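Local structure of LP04448p (4QMH) at residues V12-Q17 with S46-I51; E36-L41 with Q75-I80. The protein belongs to the XMAP215 family, which drives microtubule polymerization, and contributes through this TOG domain, the fourth of its array, probably by binding tubulin. One frame throughout, in Å; residues are numbered along the deposited sequence.

Contact 1. Residues V12-Q17 with S46-I51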
loop_
_atom_site.group_PDB
_atom_site.type_symbol
_atom_site.label_atom_id
_atom_site.label_comp_id
_atom_site.label_asym_id
_atom_site.label_seq_id
_atom_site.Cartn_x
_atom_site.Cartn_y
_atom_site.Cartn_z
ATOM N N VAL A 12 8.472 2.733 -24.477
ATOM C CA VAL A 12 9.067 1.470 -24.892
ATOM C C VAL A 12 8.319 0.306 -24.252
ATOM O O VAL A 12 8.039 0.325 -23.057
ATOM C CB VAL A 12 10.550 1.404 -24.472
ATOM C CG1 VAL A 12 11.153 0.039 -24.804
ATOM C CG2 VAL A 12 11.349 2.529 -25.128
ATOM N N ASP A 13 7.996 -0.711 -25.047
ATOM C CA ASP A 13 7.455 -1.941 -24.493
ATOM C C ASP A 13 8.627 -2.825 -24.069
ATOM O O ASP A 13 9.340 -3.354 -24.920
ATOM C CB ASP A 13 6.589 -2.660 -25.531
ATOM C CG ASP A 13 5.971 -3.936 -24.994
ATOM O OD1 ASP A 13 6.061 -4.184 -23.771
ATOM O OD2 ASP A 13 5.389 -4.693 -25.800
ATOM N N ILE A 14 8.838 -2.975 -22.765
ATOM C CA ILE A 14 9.954 -3.798 -22.286
ATOM C C ILE A 14 9.572 -5.258 -22.056
ATOM O O ILE A 14 10.408 -6.063 -21.650
ATOM C CB ILE A 14 10.616 -3.234 -21.004
ATOM C CG1 ILE A 14 9.623 -3.208 -19.841
ATOM C CG2 ILE A 14 11.228 -1.864 -21.276
ATOM C CD1 ILE A 14 10.284 -2.943 -18.491
ATOM N N ALA A 15 8.316 -5.607 -22.306
ATOM C CA ALA A 15 7.890 -6.992 -22.110
ATOM C C ALA A 15 8.823 -8.015 -22.773
ATOM O O ALA A 15 9.159 -9.018 -22.158
ATOM C CB ALA A 15 6.451 -7.200 -22.557
ATOM N N PRO A 16 9.230 -7.774 -24.032
ATOM C CA PRO A 16 10.121 -8.748 -24.676
ATOM C C PRO A 16 11.445 -8.958 -23.934
ATOM O O PRO A 16 12.074 -10.001 -24.112
ATOM C CB PRO A 16 10.382 -8.121 -26.047
ATOM C CG PRO A 16 9.148 -7.338 -26.326
ATOM C CD PRO A 16 8.761 -6.754 -24.989
ATOM N N GLN A 17 11.853 -7.988 -23.118
ATOM C CA GLN A 17 13.116 -8.090 -22.378
ATOM C C GLN A 17 12.950 -8.821 -21.049
ATOM O O GLN A 17 13.940 -9.187 -20.406
ATOM C CB GLN A 17 13.706 -6.698 -22.121
ATOM C CG GLN A 17 14.142 -5.959 -23.379
ATOM C CD GLN A 17 14.936 -4.699 -23.068
ATOM O OE1 GLN A 17 16.082 -4.762 -22.618
ATOM N NE2 GLN A 17 14.332 -3.551 -23.319
ATOM N N SER A 46 16.115 1.697 -16.863
ATOM C CA SER A 46 16.853 2.940 -17.069
ATOM C C SER A 46 17.068 3.260 -18.545
ATOM O O SER A 46 16.941 4.412 -18.973
ATOM C CB SER A 46 18.217 2.868 -16.374
ATOM O OG SER A 46 18.063 3.018 -14.976
ATOM N N GLU A 47 17.413 2.239 -19.319
ATOM C CA GLU A 47 17.721 2.439 -20.734
ATOM C C GLU A 47 16.458 2.825 -21.509
ATOM O O GLU A 47 16.511 3.651 -22.422
ATOM C CB GLU A 47 18.345 1.171 -21.327
ATOM C CG GLU A 47 18.610 1.242 -22.839
ATOM C CD GLU A 47 19.646 2.293 -23.233
ATOM O OE1 GLU A 47 20.241 2.932 -22.337
ATOM O OE2 GLU A 47 19.869 2.474 -24.452
ATOM N N ALA A 48 15.322 2.233 -21.147
ATOM C CA ALA A 48 14.059 2.576 -21.792
ATOM C C ALA A 48 13.535 3.961 -21.379
ATOM O O ALA A 48 12.977 4.704 -22.200
ATOM C CB ALA A 48 13.013 1.494 -21.516
ATOM N N ARG A 49 13.742 4.288 -20.105
ATOM C CA ARG A 49 13.280 5.524 -19.458
ATOM C C ARG A 49 11.762 5.599 -19.270
ATOM O O ARG A 49 11.285 5.684 -18.140
ATOM C CB ARG A 49 13.799 6.798 -20.127
ATOM C CG ARG A 49 13.426 8.039 -19.318
ATOM C CD ARG A 49 13.993 9.308 -19.919
ATOM N NE ARG A 49 13.542 10.480 -19.185
ATOM C CZ ARG A 49 13.703 11.728 -19.607
ATOM N NH1 ARG A 49 14.309 11.960 -20.767
ATOM N NH2 ARG A 49 13.254 12.743 -18.874
ATOM N N LEU A 50 11.021 5.600 -20.371
ATOM C CA LEU A 50 9.558 5.593 -20.301
ATOM C C LEU A 50 9.040 4.329 -20.955
ATOM O O LEU A 50 9.442 3.994 -22.066
ATOM C CB LEU A 50 8.955 6.825 -20.981
ATOM C CG LEU A 50 9.373 8.201 -20.460
ATOM C CD1 LEU A 50 8.594 9.278 -21.209
ATOM C CD2 LEU A 50 9.191 8.336 -18.945
ATOM N N ILE A 51 8.154 3.621 -20.256
ATOM C CA ILE A 51 7.720 2.296 -20.700
ATOM C C ILE A 51 6.198 2.140 -20.734
ATOM O O ILE A 51 5.469 2.889 -20.089
ATOM C CB ILE A 51 8.338 1.162 -19.835
ATOM C CG1 ILE A 51 7.810 1.216 -18.393
ATOM C CG2 ILE A 51 9.872 1.238 -19.836
ATOM C CD1 ILE A 51 8.382 0.154 -17.488
#
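A48 lays its CB, at the last turn of helix 31-48, against two side chains of the N-terminal segment at once: it lies 3.8 Å from V12 CB and equally near I14 CG2. The same I14 methyl also meets I51 CG2 at 3.7 Å, so this one methyl touches A48 and I51 together. With I14 CG1 between the backbone N and the carbonyl carbon (chi1 63°), CG2 stands beside the backbone N, where it makes these contacts. I14 CD1 and I51 CD1 lie 3.8 Å apart as the two side chains slant across one another. R49, with positive phi, ends the helix and turns the chain so that L50 and I51 run beside V12. There V12 N gives a nearly straight hydrogen bond (170°) to L50 O, 2.9 Å away. This bond and the one between V12 and K52 form a single bridge of V12 with I51, to which I51 CA adds a CA-H...O contact with V12 O at 3.1 Å. Just before I14, D13 OD1 accepts the N-H of A15 from above the carboxylate plane, an Asx turn. The chemistry implies a division of labour: backbone hydrogen bonds to L50 and K52 hold V12 beside I51, while the side chains meet by aliphatic contact.

Contact 2. Residues E36-L41 with Q75-I80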
loop_
_atom_site.group_PDB
_atom_site.type_symbol
_atom_site.label_atom_id
_atom_site.label_comp_id
_atom_site.label_asym_id
_atom_site.label_seq_id
_atom_site.Cartn_x
_atom_site.Cartn_y
_atom_site.Cartn_z
ATOM N N GLU A 36 21.807 -10.042 -8.992
ATOM C CA GLU A 36 22.276 -9.877 -10.360
ATOM C C GLU A 36 21.107 -9.708 -11.322
ATOM O O GLU A 36 21.186 -8.927 -12.274
ATOM C CB GLU A 36 23.156 -11.052 -10.783
ATOM C CG GLU A 36 24.470 -11.145 -10.017
ATOM C CD GLU A 36 25.370 -9.946 -10.245
ATOM O OE1 GLU A 36 25.261 -9.312 -11.317
ATOM O OE2 GLU A 36 26.194 -9.646 -9.355
ATOM N N GLY A 37 20.028 -10.444 -11.078
ATOM C CA GLY A 37 18.826 -10.310 -11.878
ATOM C C GLY A 37 18.240 -8.924 -11.747
ATOM O O GLY A 37 17.873 -8.294 -12.739
ATOM N N LEU A 38 18.133 -8.444 -10.513
ATOM C CA LEU A 38 17.614 -7.099 -10.297
ATOM C C LEU A 38 18.532 -6.057 -10.929
ATOM O O LEU A 38 18.058 -5.044 -11.428
ATOM C CB LEU A 38 17.430 -6.823 -8.806
ATOM C CG LEU A 38 16.423 -7.734 -8.106
ATOM C CD1 LEU A 38 16.380 -7.411 -6.611
ATOM C CD2 LEU A 38 15.060 -7.590 -8.730
ATOM N N THR A 39 19.838 -6.317 -10.929
ATOM C CA THR A 39 20.779 -5.380 -11.547
ATOM C C THR A 39 20.493 -5.245 -13.035
ATOM O O THR A 39 20.487 -4.135 -13.576
ATOM C CB THR A 39 22.238 -5.793 -11.323
ATOM O OG1 THR A 39 22.560 -5.617 -9.942
ATOM C CG2 THR A 39 23.182 -4.923 -12.153
ATOM N N LYS A 40 20.241 -6.372 -13.690
ATOM C CA LYS A 40 19.912 -6.362 -15.115
ATOM C C LYS A 40 18.589 -5.639 -15.352
ATOM O O LYS A 40 18.459 -4.871 -16.306
ATOM C CB LYS A 40 19.824 -7.783 -15.671
ATOM C CG LYS A 40 21.170 -8.526 -15.737
ATOM C CD LYS A 40 20.970 -9.918 -16.324
ATOM C CE LYS A 40 22.282 -10.655 -16.504
ATOM N NZ LYS A 40 22.884 -11.066 -15.215
ATOM N N LEU A 41 17.618 -5.891 -14.472
ATOM C CA LEU A 41 16.298 -5.279 -14.566
ATOM C C LEU A 41 16.377 -3.760 -14.459
ATOM O O LEU A 41 15.730 -3.038 -15.213
ATOM C CB LEU A 41 15.380 -5.828 -13.465
ATOM C CG LEU A 41 13.997 -5.177 -13.473
ATOM C CD1 LEU A 41 13.290 -5.408 -14.797
ATOM C CD2 LEU A 41 13.171 -5.701 -12.332
ATOM N N GLN A 75 14.968 -4.544 -0.096
ATOM C CA GLN A 75 15.193 -3.111 -0.191
ATOM C C GLN A 75 15.470 -2.673 -1.626
ATOM O O GLN A 75 14.925 -1.676 -2.097
ATOM C CB GLN A 75 16.326 -2.698 0.737
ATOM C CG GLN A 75 15.958 -2.907 2.196
ATOM C CD GLN A 75 17.163 -3.018 3.094
ATOM O OE1 GLN A 75 18.282 -2.696 2.691
ATOM N NE2 GLN A 75 16.945 -3.483 4.327
ATOM N N THR A 76 16.303 -3.438 -2.323
ATOM C CA THR A 76 16.616 -3.143 -3.713
ATOM C C THR A 76 15.341 -3.168 -4.548
ATOM O O THR A 76 15.140 -2.328 -5.441
ATOM C CB THR A 76 17.648 -4.141 -4.281
ATOM O OG1 THR A 76 18.883 -3.991 -3.565
ATOM C CG2 THR A 76 17.902 -3.870 -5.769
ATOM N N THR A 77 14.475 -4.131 -4.255
ATOM C CA THR A 77 13.226 -4.282 -4.993
ATOM C C THR A 77 12.307 -3.071 -4.796
ATOM O O THR A 77 11.647 -2.632 -5.738
ATOM C CB THR A 77 12.517 -5.617 -4.646
ATOM O OG1 THR A 77 13.411 -6.712 -4.897
ATOM C CG2 THR A 77 11.254 -5.799 -5.448
ATOM N N LEU A 78 12.268 -2.506 -3.587
ATOM C CA LEU A 78 11.486 -1.290 -3.377
ATOM C C LEU A 78 11.990 -0.170 -4.286
ATOM O O LEU A 78 11.194 0.518 -4.925
ATOM C CB LEU A 78 11.514 -0.845 -1.912
ATOM C CG LEU A 78 10.719 -1.720 -0.941
ATOM C CD1 LEU A 78 11.183 -1.451 0.491
ATOM C CD2 LEU A 78 9.201 -1.503 -1.089
ATOM N N ALA A 79 13.312 -0.006 -4.346
ATOM C CA ALA A 79 13.924 0.995 -5.218
ATOM C C ALA A 79 13.534 0.752 -6.667
ATOM O O ALA A 79 13.207 1.690 -7.398
ATOM C CB ALA A 79 15.447 0.981 -5.063
ATOM N N ILE A 80 13.579 -0.505 -7.099
ATOM C CA ILE A 80 13.187 -0.823 -8.475
ATOM C C ILE A 80 11.721 -0.522 -8.757
ATOM O O ILE A 80 11.375 -0.030 -9.835
ATOM C CB ILE A 80 13.497 -2.287 -8.821
ATOM C CG1 ILE A 80 15.007 -2.468 -8.985
ATOM C CG2 ILE A 80 12.781 -2.691 -10.103
ATOM C CD1 ILE A 80 15.440 -3.915 -9.020
#
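L38 and I80 slant across each other between two neighbouring helices of the TOG domain, an array of helices of the HEAT-repeat type. The segments run almost parallel, 13° apart, with axes 10.8 Å from each other, a spacing bridged by side chains alone. I80 comes from helix 71-88 with CG1 anti to its carbonyl carbon (chi1 -73°). An extended second torsion (chi2 167°) then carries CD1 to the root of the leucine, with I80 CD1 3.5 Å from L38 CB and 3.7 Å from L38 CD2. The two branches of L38 thus have different neighbours: CD2 faces this isoleucine methyl, whereas CD1 extends to the threonines one turn earlier on the partner helix. A second slanting pair follows one turn on, where the other branch of I80, CG2, meets L41 CD2 at 3.8 Å. The isoleucine therefore touches two leucines, each with a separate methyl. No hydrogen bond links the segments, and the threonine hydroxyls turn to their own helix, T76 OG1 bonding K72 O and T77 OG1 bonding I73 O. That leaves the methyl of T76 to join the apolar surface. M26 of helix 20-26 also touches L38, and L62 of helix 58-66 touches L41. L38 and T77 cross at about a right angle, with L38 CD1 3.5 Å from T77 OG1 and also 3.9 Å from T76 CG2.

From the N terminus, the chain passes through 12-17 in the loop before helix 20-26 and then, after that helix, enters helix 31-48, where 36-41 supplies the first half of contact 2. The end of helix 31-48 and the residues after it return to the starting loop at 46-51, so contact 1 closes over 28 intervening residues, mostly helical. Helix 58-66 follows, and 75-80 on helix 71-88 closes contact 2 over 33. The segments alternate, so the two closures cross instead of nesting. Helix 31-48 serves both: its C-terminal end is tied to the N-terminal loop, its middle to helix 71-88. The contact centres lie 15 Å apart, and their nearest atoms, about 5 Å apart, do not touch.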